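Local coordinates for protein delta (Bacillus subtilis, PDB 3ZH9) that probably serves in the bacterial clamp loader as the wrench that opens the beta sliding clamp, so that it can be loaded onto primed DNA, at residues 226-231 with 296-301; 221-226 with 256-261; 305-310 with 330-335; 236-241 with 249-254; 266-271 with 280-285. All coordinates share one frame; numbering follows the deposited sequence.

Interaction 1 (226-231 with 296-301)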
# COMPACT_ATOMS: atom_id res chain seq x y z
N ILE A 226 10.87 -18.07 17.04
CA ILE A 226 10.93 -18.01 18.49
C ILE A 226 9.74 -18.67 19.15
O ILE A 226 9.90 -19.54 20.01
CB ILE A 226 11.07 -16.56 18.99
CG1 ILE A 226 12.52 -16.09 18.84
CG2 ILE A 226 10.65 -16.48 20.45
CD1 ILE A 226 12.69 -14.60 19.05
N VAL A 227 8.53 -18.26 18.77
CA VAL A 227 7.32 -18.85 19.34
C VAL A 227 7.20 -20.35 19.04
O VAL A 227 6.47 -21.06 19.72
CB VAL A 227 6.03 -18.10 18.89
CG1 VAL A 227 5.62 -18.51 17.48
CG2 VAL A 227 4.90 -18.37 19.87
N ASN A 228 7.94 -20.82 18.03
CA ASN A 228 7.95 -22.24 17.67
C ASN A 228 9.11 -23.05 18.26
O ASN A 228 9.35 -24.19 17.86
CB ASN A 228 7.91 -22.41 16.15
CG ASN A 228 6.56 -22.04 15.56
OD1 ASN A 228 5.51 -22.38 16.11
ND2 ASN A 228 6.59 -21.34 14.43
N ARG A 229 9.84 -22.45 19.20
CA ARG A 229 10.93 -23.13 19.91
C ARG A 229 12.10 -23.56 19.02
O ARG A 229 12.92 -24.38 19.43
CB ARG A 229 10.39 -24.33 20.70
N LYS A 230 12.17 -23.02 17.80
CA LYS A 230 13.29 -23.29 16.90
C LYS A 230 14.49 -22.41 17.26
O LYS A 230 14.73 -21.38 16.63
CB LYS A 230 12.87 -23.05 15.45
CG LYS A 230 11.65 -23.84 15.03
N ARG A 231 15.25 -22.86 18.26
CA ARG A 231 16.28 -22.04 18.89
C ARG A 231 17.35 -21.51 17.94
O ARG A 231 17.61 -20.31 17.91
CB ARG A 231 16.96 -22.84 20.00
CG ARG A 231 18.00 -22.05 20.77
CD ARG A 231 18.46 -22.79 22.00
NE ARG A 231 19.14 -21.91 22.94
CZ ARG A 231 18.56 -21.29 23.95
NH1 ARG A 231 17.26 -21.46 24.19
NH2 ARG A 231 19.27 -20.51 24.75
N ALA A 296 -0.97 -14.27 16.51
CA ALA A 296 -1.70 -13.97 17.74
C ALA A 296 -2.22 -15.24 18.39
O ALA A 296 -2.31 -15.33 19.62
CB ALA A 296 -2.86 -12.99 17.48
N ARG A 297 -2.57 -16.23 17.57
CA ARG A 297 -3.04 -17.52 18.09
C ARG A 297 -1.99 -18.23 18.93
O ARG A 297 -2.32 -19.07 19.77
CB ARG A 297 -3.51 -18.44 16.94
CG ARG A 297 -4.69 -17.87 16.17
CD ARG A 297 -5.64 -18.95 15.68
NE ARG A 297 -7.02 -18.47 15.80
CZ ARG A 297 -7.99 -19.09 16.47
NH1 ARG A 297 -7.77 -20.26 17.07
NH2 ARG A 297 -9.20 -18.55 16.52
N LEU A 298 -0.73 -17.90 18.73
CA LEU A 298 0.34 -18.64 19.38
C LEU A 298 0.79 -18.01 20.69
O LEU A 298 1.63 -18.57 21.38
CB LEU A 298 1.52 -18.77 18.42
CG LEU A 298 1.16 -19.30 17.03
CD1 LEU A 298 2.42 -19.40 16.18
CD2 LEU A 298 0.46 -20.65 17.12
N PHE A 299 0.23 -16.85 21.03
CA PHE A 299 0.55 -16.15 22.28
C PHE A 299 -0.70 -15.91 23.13
O PHE A 299 -1.80 -15.70 22.60
CB PHE A 299 1.17 -14.78 22.02
CG PHE A 299 2.50 -14.82 21.33
CD1 PHE A 299 3.66 -14.96 22.08
CD2 PHE A 299 2.58 -14.72 19.96
CE1 PHE A 299 4.89 -14.98 21.45
CE2 PHE A 299 3.81 -14.74 19.32
CZ PHE A 299 4.97 -14.87 20.07
N SER A 300 -0.52 -15.86 24.45
CA SER A 300 -1.61 -15.45 25.31
C SER A 300 -1.58 -13.94 25.43
O SER A 300 -0.58 -13.30 25.15
CB SER A 300 -1.51 -16.10 26.69
OG SER A 300 -0.36 -15.64 27.36
N GLU A 301 -2.71 -13.38 25.81
CA GLU A 301 -2.82 -11.95 26.04
C GLU A 301 -1.76 -11.53 27.06
O GLU A 301 -1.08 -10.52 26.88
CB GLU A 301 -4.23 -11.67 26.57
CG GLU A 301 -4.69 -10.25 26.45
CD GLU A 301 -6.08 -10.06 27.04
OE1 GLU A 301 -6.36 -10.65 28.11
OE2 GLU A 301 -6.90 -9.33 26.43

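Interaction 2 (221-226 with 256-261)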
# COMPACT_ATOMS: atom_id res chain seq x y z
N GLU A 221 9.61 -13.44 10.60
CA GLU A 221 10.11 -14.81 10.66
C GLU A 221 10.82 -15.09 11.97
O GLU A 221 10.70 -16.18 12.54
CB GLU A 221 11.06 -15.10 9.49
CG GLU A 221 10.36 -15.33 8.16
CD GLU A 221 9.40 -16.52 8.20
OE1 GLU A 221 9.49 -17.34 9.14
OE2 GLU A 221 8.54 -16.62 7.28
N LEU A 222 11.57 -14.10 12.44
CA LEU A 222 12.26 -14.24 13.71
C LEU A 222 11.24 -14.57 14.79
O LEU A 222 11.50 -15.37 15.68
CB LEU A 222 12.98 -12.95 14.06
CG LEU A 222 13.54 -12.85 15.47
CD1 LEU A 222 14.51 -13.98 15.73
CD2 LEU A 222 14.21 -11.49 15.65
N ILE A 223 10.07 -13.95 14.71
CA ILE A 223 9.05 -14.16 15.73
C ILE A 223 8.41 -15.53 15.58
O ILE A 223 8.10 -16.19 16.57
CB ILE A 223 8.00 -13.02 15.76
CG1 ILE A 223 8.62 -11.75 16.32
CG2 ILE A 223 6.80 -13.42 16.62
CD1 ILE A 223 7.85 -10.48 15.96
N ASN A 224 8.22 -15.97 14.34
CA ASN A 224 7.73 -17.34 14.13
C ASN A 224 8.66 -18.38 14.74
O ASN A 224 8.23 -19.27 15.47
CB ASN A 224 7.56 -17.65 12.65
CG ASN A 224 6.18 -17.31 12.15
OD1 ASN A 224 5.25 -17.15 12.94
ND2 ASN A 224 6.05 -17.20 10.84
N LYS A 225 9.94 -18.25 14.43
CA LYS A 225 10.94 -19.20 14.90
C LYS A 225 10.98 -19.24 16.41
O LYS A 225 11.11 -20.31 17.01
CB LYS A 225 12.30 -18.86 14.32
CG LYS A 225 12.35 -19.00 12.82
CD LYS A 225 11.87 -20.39 12.40
CE LYS A 225 11.57 -20.44 10.90
NZ LYS A 225 11.07 -21.78 10.47
N ILE A 226 10.87 -18.07 17.04
CA ILE A 226 10.93 -18.01 18.49
C ILE A 226 9.74 -18.67 19.15
O ILE A 226 9.90 -19.54 20.01
CB ILE A 226 11.07 -16.56 18.99
CG1 ILE A 226 12.52 -16.09 18.84
CG2 ILE A 226 10.65 -16.48 20.45
CD1 ILE A 226 12.69 -14.60 19.05
N SER A 256 8.97 -4.50 18.30
CA SER A 256 7.93 -3.83 19.07
C SER A 256 6.67 -3.56 18.24
O SER A 256 5.56 -3.84 18.68
CB SER A 256 8.49 -2.52 19.68
OG SER A 256 7.51 -1.89 20.48
N ASN A 257 6.83 -3.00 17.04
CA ASN A 257 5.68 -2.73 16.18
C ASN A 257 4.87 -4.01 15.86
O ASN A 257 3.65 -3.97 15.74
CB ASN A 257 6.13 -2.09 14.85
CG ASN A 257 6.82 -0.74 15.03
OD1 ASN A 257 6.57 -0.02 16.00
ND2 ASN A 257 7.69 -0.40 14.08
N GLN A 258 5.56 -5.12 15.67
CA GLN A 258 4.88 -6.36 15.34
C GLN A 258 4.13 -6.92 16.55
O GLN A 258 3.01 -7.41 16.42
CB GLN A 258 5.84 -7.40 14.77
CG GLN A 258 5.17 -8.74 14.37
CD GLN A 258 4.14 -8.63 13.24
OE1 GLN A 258 3.97 -7.57 12.63
NE2 GLN A 258 3.46 -9.74 12.95
N PHE A 259 4.75 -6.83 17.72
CA PHE A 259 4.10 -7.34 18.93
C PHE A 259 2.89 -6.51 19.30
O PHE A 259 1.88 -7.05 19.70
CB PHE A 259 5.08 -7.48 20.09
CG PHE A 259 5.79 -8.80 20.11
CD1 PHE A 259 5.08 -9.97 20.34
CD2 PHE A 259 7.14 -8.89 19.87
CE1 PHE A 259 5.72 -11.21 20.33
CE2 PHE A 259 7.80 -10.13 19.88
CZ PHE A 259 7.07 -11.29 20.10
N ARG A 260 2.98 -5.20 19.13
CA ARG A 260 1.81 -4.35 19.31
C ARG A 260 0.71 -4.72 18.34
O ARG A 260 -0.45 -4.79 18.71
CB ARG A 260 2.17 -2.86 19.20
CG ARG A 260 2.91 -2.33 20.46
CD ARG A 260 2.99 -0.80 20.48
NE ARG A 260 3.69 -0.30 19.31
CZ ARG A 260 4.94 0.13 19.33
NH1 ARG A 260 5.62 0.15 20.48
NH2 ARG A 260 5.51 0.56 18.22
N LEU A 261 1.07 -4.96 17.08
CA LEU A 261 0.10 -5.40 16.08
C LEU A 261 -0.56 -6.73 16.45
O LEU A 261 -1.77 -6.89 16.26
CB LEU A 261 0.78 -5.55 14.72
CG LEU A 261 -0.15 -5.94 13.58
CD1 LEU A 261 -1.33 -4.99 13.42
CD2 LEU A 261 0.66 -6.06 12.28

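Interaction 3 (305-310 with 330-335)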
# COMPACT_ATOMS: atom_id res chain seq x y z
N ARG A 305 1.36 -8.75 26.63
CA ARG A 305 1.50 -7.59 27.49
C ARG A 305 2.87 -7.52 28.15
O ARG A 305 3.45 -6.45 28.24
CB ARG A 305 0.41 -7.59 28.57
CG ARG A 305 -0.97 -7.26 28.03
CD ARG A 305 -2.03 -7.62 29.06
NE ARG A 305 -3.38 -7.22 28.65
CZ ARG A 305 -4.49 -7.60 29.28
NH1 ARG A 305 -4.41 -8.41 30.33
NH2 ARG A 305 -5.68 -7.19 28.86
N LEU A 306 3.38 -8.65 28.63
CA LEU A 306 4.72 -8.73 29.21
C LEU A 306 5.77 -8.40 28.16
O LEU A 306 6.68 -7.60 28.41
CB LEU A 306 4.98 -10.14 29.74
CG LEU A 306 4.00 -10.57 30.84
CD1 LEU A 306 4.16 -12.05 31.21
CD2 LEU A 306 4.13 -9.68 32.08
N ILE A 307 5.64 -9.01 26.99
CA ILE A 307 6.63 -8.82 25.93
C ILE A 307 6.68 -7.35 25.55
O ILE A 307 7.74 -6.76 25.44
CB ILE A 307 6.35 -9.73 24.71
CG1 ILE A 307 6.72 -11.18 25.06
CG2 ILE A 307 7.16 -9.26 23.49
CD1 ILE A 307 6.12 -12.24 24.10
N ILE A 308 5.51 -6.76 25.37
CA ILE A 308 5.41 -5.37 25.02
C ILE A 308 6.10 -4.46 26.06
O ILE A 308 6.88 -3.59 25.69
CB ILE A 308 3.94 -4.95 24.77
CG1 ILE A 308 3.47 -5.51 23.42
CG2 ILE A 308 3.78 -3.43 24.81
CD1 ILE A 308 1.98 -5.62 23.28
N GLU A 309 5.82 -4.67 27.35
CA GLU A 309 6.45 -3.86 28.38
C GLU A 309 7.97 -4.09 28.43
O GLU A 309 8.73 -3.14 28.55
CB GLU A 309 5.79 -4.11 29.75
CG GLU A 309 6.49 -3.41 30.93
CD GLU A 309 6.51 -1.89 30.81
OE1 GLU A 309 5.83 -1.34 29.92
OE2 GLU A 309 7.19 -1.23 31.63
N GLN A 310 8.41 -5.34 28.33
CA GLN A 310 9.84 -5.62 28.21
C GLN A 310 10.47 -4.79 27.09
O GLN A 310 11.58 -4.26 27.25
CB GLN A 310 10.07 -7.11 27.93
CG GLN A 310 9.87 -8.01 29.13
CD GLN A 310 9.95 -9.49 28.77
OE1 GLN A 310 9.92 -9.85 27.60
NE2 GLN A 310 10.07 -10.34 29.78
N GLU A 330 20.06 -9.50 22.97
CA GLU A 330 20.38 -10.92 23.16
C GLU A 330 19.62 -11.49 24.35
O GLU A 330 19.00 -12.54 24.25
CB GLU A 330 21.89 -11.11 23.36
CG GLU A 330 22.71 -11.17 22.07
CD GLU A 330 24.21 -11.20 22.33
OE1 GLU A 330 24.61 -11.07 23.51
OE2 GLU A 330 24.99 -11.35 21.36
N LEU A 331 19.70 -10.80 25.49
CA LEU A 331 19.01 -11.22 26.71
C LEU A 331 17.50 -11.36 26.49
O LEU A 331 16.91 -12.39 26.82
CB LEU A 331 19.29 -10.23 27.85
CG LEU A 331 20.75 -10.19 28.30
CD1 LEU A 331 20.99 -9.01 29.24
CD2 LEU A 331 21.16 -11.51 28.95
N PHE A 332 16.88 -10.32 25.93
CA PHE A 332 15.46 -10.35 25.58
C PHE A 332 15.09 -11.59 24.76
O PHE A 332 14.16 -12.33 25.11
CB PHE A 332 15.08 -9.08 24.81
CG PHE A 332 13.69 -9.12 24.22
CD1 PHE A 332 12.57 -8.97 25.04
CD2 PHE A 332 13.50 -9.32 22.86
CE1 PHE A 332 11.28 -9.03 24.50
CE2 PHE A 332 12.21 -9.37 22.31
CZ PHE A 332 11.11 -9.22 23.13
N LEU A 333 15.81 -11.80 23.66
CA LEU A 333 15.50 -12.91 22.78
C LEU A 333 15.71 -14.25 23.49
O LEU A 333 14.96 -15.21 23.28
CB LEU A 333 16.32 -12.81 21.48
CG LEU A 333 16.01 -11.58 20.61
CD1 LEU A 333 16.95 -11.48 19.42
CD2 LEU A 333 14.56 -11.58 20.14
N LEU A 334 16.75 -14.32 24.32
CA LEU A 334 17.00 -15.53 25.11
C LEU A 334 15.87 -15.79 26.12
O LEU A 334 15.36 -16.90 26.20
CB LEU A 334 18.37 -15.47 25.81
CG LEU A 334 19.57 -15.55 24.86
CD1 LEU A 334 20.88 -15.45 25.61
CD2 LEU A 334 19.52 -16.83 24.01
N GLN A 335 15.47 -14.76 26.87
CA GLN A 335 14.28 -14.87 27.72
C GLN A 335 13.11 -15.48 26.94
O GLN A 335 12.52 -16.46 27.37
CB GLN A 335 13.89 -13.51 28.29

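Interaction 4 (236-241 with 249-254)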
# COMPACT_ATOMS: atom_id res chain seq x y z
N GLN A 236 20.07 -17.62 14.31
CA GLN A 236 20.64 -17.34 13.00
C GLN A 236 20.00 -16.14 12.31
O GLN A 236 20.69 -15.34 11.67
CB GLN A 236 20.52 -18.56 12.11
CG GLN A 236 21.19 -18.37 10.76
CD GLN A 236 22.71 -18.41 10.86
OE1 GLN A 236 23.29 -19.41 11.30
NE2 GLN A 236 23.36 -17.32 10.45
N ILE A 237 18.68 -15.99 12.43
CA ILE A 237 18.02 -14.85 11.82
C ILE A 237 18.51 -13.56 12.49
O ILE A 237 18.87 -12.60 11.81
CB ILE A 237 16.47 -14.94 11.89
CG1 ILE A 237 15.97 -16.08 11.00
CG2 ILE A 237 15.85 -13.64 11.43
CD1 ILE A 237 14.55 -16.55 11.33
N PHE A 238 18.53 -13.56 13.82
CA PHE A 238 18.98 -12.39 14.55
C PHE A 238 20.43 -12.02 14.21
O PHE A 238 20.74 -10.85 13.97
CB PHE A 238 18.81 -12.60 16.07
CG PHE A 238 19.26 -11.42 16.89
CD1 PHE A 238 18.91 -10.13 16.52
CD2 PHE A 238 20.03 -11.61 18.02
CE1 PHE A 238 19.33 -9.04 17.27
CE2 PHE A 238 20.44 -10.52 18.78
CZ PHE A 238 20.10 -9.24 18.40
N TYR A 239 21.31 -13.01 14.17
CA TYR A 239 22.71 -12.77 13.87
C TYR A 239 22.87 -12.09 12.51
O TYR A 239 23.57 -11.09 12.39
CB TYR A 239 23.51 -14.07 13.91
CG TYR A 239 24.99 -13.87 13.69
CD1 TYR A 239 25.75 -13.09 14.56
CD2 TYR A 239 25.64 -14.47 12.61
CE1 TYR A 239 27.12 -12.91 14.37
CE2 TYR A 239 27.01 -14.29 12.41
CZ TYR A 239 27.74 -13.51 13.30
OH TYR A 239 29.09 -13.33 13.11
N ASP A 240 22.20 -12.64 11.50
CA ASP A 240 22.27 -12.10 10.14
C ASP A 240 21.90 -10.62 10.11
O ASP A 240 22.53 -9.84 9.41
CB ASP A 240 21.38 -12.89 9.17
CG ASP A 240 21.95 -14.25 8.82
OD1 ASP A 240 23.19 -14.40 8.87
OD2 ASP A 240 21.15 -15.16 8.50
N LEU A 241 20.86 -10.25 10.85
CA LEU A 241 20.49 -8.84 10.96
C LEU A 241 21.67 -7.98 11.43
O LEU A 241 22.05 -7.02 10.76
CB LEU A 241 19.28 -8.67 11.87
CG LEU A 241 18.04 -9.31 11.25
CD1 LEU A 241 16.82 -9.16 12.13
CD2 LEU A 241 17.80 -8.73 9.85
N ILE A 249 18.65 -0.94 17.95
CA ILE A 249 17.53 -0.10 18.33
C ILE A 249 16.44 -0.14 17.26
O ILE A 249 15.25 -0.11 17.59
CB ILE A 249 17.98 1.36 18.62
CG1 ILE A 249 16.83 2.17 19.22
CG2 ILE A 249 18.56 2.01 17.36
CD1 ILE A 249 17.25 3.48 19.84
N LYS A 250 16.85 -0.25 16.00
CA LYS A 250 15.90 -0.32 14.89
C LYS A 250 15.23 -1.69 14.83
O LYS A 250 14.03 -1.80 14.61
CB LYS A 250 16.58 -0.03 13.55
CG LYS A 250 15.60 0.15 12.39
CD LYS A 250 16.31 0.30 11.06
N ILE A 251 16.03 -2.73 15.03
CA ILE A 251 15.51 -4.09 15.11
C ILE A 251 14.44 -4.16 16.20
O ILE A 251 13.40 -4.78 16.03
CB ILE A 251 16.63 -5.08 15.44
CG1 ILE A 251 17.68 -5.11 14.32
CG2 ILE A 251 16.06 -6.47 15.66
CD1 ILE A 251 18.85 -5.99 14.62
N MET A 252 14.72 -3.51 17.32
CA MET A 252 13.86 -3.58 18.49
C MET A 252 12.53 -2.89 18.21
O MET A 252 11.46 -3.40 18.56
CB MET A 252 14.56 -2.94 19.68
CG MET A 252 13.68 -2.75 20.91
SD MET A 252 14.05 -1.20 21.75
CE MET A 252 13.51 -0.01 20.52
N ALA A 253 12.60 -1.72 17.57
CA ALA A 253 11.41 -0.97 17.22
C ALA A 253 10.48 -1.79 16.33
O ALA A 253 9.28 -1.85 16.57
CB ALA A 253 11.80 0.34 16.52
N LEU A 254 11.04 -2.42 15.30
CA LEU A 254 10.24 -3.28 14.42
C LEU A 254 9.64 -4.50 15.15
O LEU A 254 8.51 -4.89 14.89
CB LEU A 254 11.08 -3.75 13.23
CG LEU A 254 11.68 -2.65 12.35
CD1 LEU A 254 12.57 -3.23 11.26
CD2 LEU A 254 10.62 -1.74 11.75

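Interaction 5 (266-271 with 280-285). With SO4 (sulfate ion), chain E.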
# COMPACT_ATOMS: atom_id res chain seq x y z
N LYS A 266 -5.22 -9.72 18.01
CA LYS A 266 -5.78 -10.75 18.89
C LYS A 266 -7.01 -10.22 19.63
O LYS A 266 -8.02 -10.90 19.74
CB LYS A 266 -4.73 -11.23 19.90
CG LYS A 266 -5.16 -12.43 20.75
CD LYS A 266 -4.11 -12.73 21.82
CE LYS A 266 -4.39 -14.05 22.54
NZ LYS A 266 -4.26 -15.25 21.67
N TYR A 267 -6.92 -8.98 20.11
CA TYR A 267 -8.01 -8.33 20.82
C TYR A 267 -9.28 -8.21 19.97
O TYR A 267 -10.39 -8.51 20.43
CB TYR A 267 -7.55 -6.94 21.27
CG TYR A 267 -8.66 -6.13 21.93
CD1 TYR A 267 -9.01 -6.35 23.26
CD2 TYR A 267 -9.35 -5.16 21.21
CE1 TYR A 267 -10.04 -5.62 23.86
CE2 TYR A 267 -10.37 -4.43 21.80
CZ TYR A 267 -10.70 -4.65 23.12
OH TYR A 267 -11.72 -3.90 23.67
N PHE A 268 -9.13 -7.78 18.72
CA PHE A 268 -10.30 -7.64 17.86
C PHE A 268 -10.76 -8.98 17.28
O PHE A 268 -11.95 -9.20 17.11
CB PHE A 268 -10.04 -6.64 16.74
CG PHE A 268 -9.94 -5.22 17.23
CD1 PHE A 268 -11.04 -4.59 17.78
CD2 PHE A 268 -8.75 -4.53 17.13
CE1 PHE A 268 -10.96 -3.27 18.22
CE2 PHE A 268 -8.66 -3.20 17.57
CZ PHE A 268 -9.77 -2.58 18.12
N ALA A 269 -9.82 -9.88 16.97
CA ALA A 269 -10.18 -11.22 16.50
C ALA A 269 -11.05 -11.97 17.52
O ALA A 269 -11.99 -12.68 17.15
CB ALA A 269 -8.95 -12.04 16.15
N GLU A 270 -10.74 -11.80 18.80
CA GLU A 270 -11.46 -12.56 19.83
C GLU A 270 -12.88 -12.05 20.06
O GLU A 270 -13.65 -12.67 20.79
CB GLU A 270 -10.65 -12.63 21.12
CG GLU A 270 -9.40 -13.50 20.96
CD GLU A 270 -8.80 -13.96 22.28
OE1 GLU A 270 -9.16 -13.41 23.34
OE2 GLU A 270 -7.94 -14.88 22.25
N GLN A 271 -13.21 -10.94 19.42
CA GLN A 271 -14.58 -10.44 19.41
C GLN A 271 -15.26 -10.75 18.07
O GLN A 271 -16.30 -10.18 17.74
CB GLN A 271 -14.60 -8.94 19.65
CG GLN A 271 -13.50 -8.50 20.55
CD GLN A 271 -13.71 -7.11 21.06
OE1 GLN A 271 -14.07 -6.92 22.23
NE2 GLN A 271 -13.50 -6.12 20.21
N SER A 280 -8.97 -2.23 8.50
CA SER A 280 -9.46 -0.87 8.32
C SER A 280 -9.51 -0.12 9.66
O SER A 280 -9.27 1.08 9.70
CB SER A 280 -10.80 -0.82 7.57
OG SER A 280 -11.80 -1.58 8.22
N ASN A 281 -9.80 -0.84 10.74
CA ASN A 281 -9.73 -0.24 12.08
C ASN A 281 -8.30 0.17 12.44
O ASN A 281 -8.07 1.26 12.96
CB ASN A 281 -10.30 -1.20 13.13
CG ASN A 281 -10.29 -0.60 14.53
OD1 ASN A 281 -9.24 -0.47 15.16
ND2 ASN A 281 -11.47 -0.26 15.04
N LEU A 282 -7.34 -0.69 12.12
CA LEU A 282 -5.93 -0.43 12.44
C LEU A 282 -5.20 0.42 11.41
O LEU A 282 -4.10 0.92 11.66
CB LEU A 282 -5.18 -1.75 12.63
CG LEU A 282 -5.71 -2.53 13.83
CD1 LEU A 282 -4.81 -3.71 14.15
CD2 LEU A 282 -5.86 -1.61 15.04
N LYS A 283 -5.83 0.60 10.25
CA LYS A 283 -5.17 1.22 9.11
C LYS A 283 -3.88 0.47 8.82
O LYS A 283 -2.82 1.07 8.67
CB LYS A 283 -4.91 2.71 9.35
CG LYS A 283 -6.10 3.49 9.89
CD LYS A 283 -7.29 3.44 8.95
N VAL A 284 -3.98 -0.86 8.77
CA VAL A 284 -2.87 -1.72 8.36
C VAL A 284 -3.34 -2.57 7.19
O VAL A 284 -4.51 -2.97 7.14
CB VAL A 284 -2.39 -2.65 9.52
CG1 VAL A 284 -1.36 -3.66 9.01
CG2 VAL A 284 -1.80 -1.84 10.65
N HIS A 285 -2.45 -2.83 6.23
CA HIS A 285 -2.82 -3.67 5.09
C HIS A 285 -3.25 -5.05 5.56
O HIS A 285 -2.59 -5.67 6.41
CB HIS A 285 -1.67 -3.79 4.09
CG HIS A 285 -1.62 -2.66 3.10
ND1 HIS A 285 -2.44 -2.61 1.99
CD2 HIS A 285 -0.85 -1.55 3.05
CE1 HIS A 285 -2.18 -1.51 1.30
NE2 HIS A 285 -1.22 -0.85 1.92
S SO4 E . 1.14 -1.94 6.52
O1 SO4 E . 0.03 -1.13 6.99
O2 SO4 E . 2.26 -1.84 7.47
O3 SO4 E . 1.57 -1.48 5.21
O4 SO4 E . 0.71 -3.34 6.42

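Interaction 1 (226-231 with 296-301)
The carbonyl oxygen of F299, the residue whose ring lies against V227, takes a hydrogen bond from NZ of K266, and the same ammonium group also holds A296 O. These two bonds, together with a type I turn from A296 to F299 closed by F299 N to A296 O at 3.3 Å, help to hold the loop from which the ring projects. In V227, chi1 of 79° sets CG1 between N and C and leaves CG2 anti to N, over one face of the F299 ring, 3.8 Å from the centroid and 23° off the normal, in a CH-pi contact offset toward CZ. The other methyl, CG1, meets CD1 of L298 at 3.6 Å, the two side chains crossing at about a right angle. An alanine in place of F299 removes the ring under V227 CG2, which would probably leave a gap beside F259, whose ring meets it edge-to-face. Just beyond V227 the helix closes: R229, with positive phi, bonds through N to I226 O at 3.0 Å, and K230 N reaches back to K225 O. The inter-helix loop thus packs on a helix C-terminus ended by a Schellman motif, within the helical C-terminal domain of the delta family.

Interaction 2 (221-226 with 256-261)
I223 and F259 reach for each other from opposite directions, while Q258, one residue earlier on the same helix as F259, crosses the isoleucine obliquely. The CD1 methyl of I223 is the leading atom: with CG1 beside the backbone N (chi1 -71°) and the chain extended beyond it, CD1 comes to 3.6 Å from Q258 CG and 3.9 Å from F259 CE2. Further back, I223 CG2 lies 4.1 Å from F259 CZ, so both branches of the isoleucine meet the ring, which CD1 approaches at a slant. This is apolar helix-to-helix packing between 215-227 and 248-269 in the buried interior of the C-terminal helical domain. Q258 contributes only its aliphatic part here. A bend at chi2 (64°) turns its amide away to Q295, whose OE1 accepts a hydrogen bond from Q258 NE2, while R288 makes a weak bond to Q258 OE1. Q295 in turn gives its NE2 to OD1 of N224, thereby linking both helices to helix 286-296. F259 also packs against L304, I307 and L311 of helix 301-319.

Interaction 3 (305-310 with 330-335)
F332 meets I307 and Q310 along the rim of its ring. On the buried side, CG2 of I307 lies in the ring plane, 4.0 Å from F332 CZ, and the two side chains cross at about a right angle. That part is closed in further by L311 and M314 of helix 301-319, which also touch the ring, and by F259, which packs on I307 from helix 248-269. F332 gets there because its CG stands anti to the backbone N (chi1 171°), carrying the ring across to the neighbouring helix. The two segments belong to consecutive helices, 301-319 and 325-338, which run in broadly opposite directions here and form the last helical pair of the chain. Toward the outside the partner is Q310, which is partly exposed but comes closer to the ring. Its chain is extended beyond CG and lays OE1 near the ring plane, 3.5 Å from F332 CE1 and 3.8 Å from F332 CD1, with the amide turned 84° to the ring. The carbonyl oxygen therefore faces the C-H edge, where the slight positive charge of the ring hydrogens probably favours it. The loose side is at Q335, which also starts toward the other helix but makes no contact with it, its side chain being modelled only to CB.

Interaction 4 (236-241 with 249-254)
Apolar contacts carry this meeting, and all of them converge on CD1 of I251. The methyl comes 3.9 Å from L241 CB and 4.1 Å from F238 CE1, approaching the phenylalanine at the ring edge, close to its plane, with the two side chains crossing at about a right angle. I251 holds CG1 beside its backbone N (chi1 -63°) and continues extended, which pushes CD1 forward between the two partners. F238, with CG anti to the backbone N (chi1 -180°), brings its ring edge to that methyl. Among polar bonds, L241 N is tied to I237 O at 3.2 Å within helix 231-243, and on the outer face of that helix Q236 NE2 makes a weak bond one turn on, at 3.3 Å to D240 OD1. The contact joins consecutive helices, 231-243 and 248-269, and other helices close it in: L241 also packs on L215 and I219 of helix 215-227, F238 on L329, E330 and L333 of helix 325-338, and neighbouring M252 on L311 and M314 of helix 301-319.

Interaction 5 (266-271 with 280-285)
F268 points its CB toward N281 and L282, and with CG beside the backbone N (chi1 -70°) the ring carries that course to the next helix. Beyond CG, one ring face has CD2 of Y267 over its centre, 3.8 Å above the plane. CE2 meets two groups: N281 OD1 at 3.7 Å and, more loosely, L282 CD2 at 4.1 Å. The tip atom CZ also lies 3.7 Å from N281 OD1, the amide being tilted 52° to the ring. Were F268 an alanine, the ring that N281 OD1 and L282 CD2 rest against would be gone, and a gap would probably open between the two helices. The helix ends at L282, and K283, with positive phi, leads out to V284 and H285, the N-cap of helix 286-296. There H285 N shares its single N-H between O1 (3.1 Å, the straighter bond) and O4 (3.2 Å) of a sulfate, probably from the crystallisation liquor; anions are commonly held this way at helix N-termini. Sulfate O3 lies in the imidazole plane at the ring edge. L282 packs back on L261 and T265 of helix 248-269, while H285 touches E24 and E145 in loops following strands 17-21 and 139-142.

Interactions 1 to 4 form one continuous helical core in the C-terminal domain. Interactions 1 and 2, with centres about 9 Å apart, share I226 and join through F299 CZ, 3.7 Å from F259 CE1. F259 also links interaction 2 to interaction 3, its CD2 lying 3.6 Å from I307 CG2. Interaction 4 closes the circuit: L333 CD1 is 3.4 Å from F238 CD2, and K225 CG is 3.6 Å from I237 CD1. Interaction 5 sits at the end of the group, touching interaction 2 through L261 CD1, 3.8 Å from L282 CD1, and interaction 1 through K266 NZ, 2.7 Å from F299 O. The sulfate lies at H285, whose side chain touches E24 and E145 in loops next to the parallel sheet.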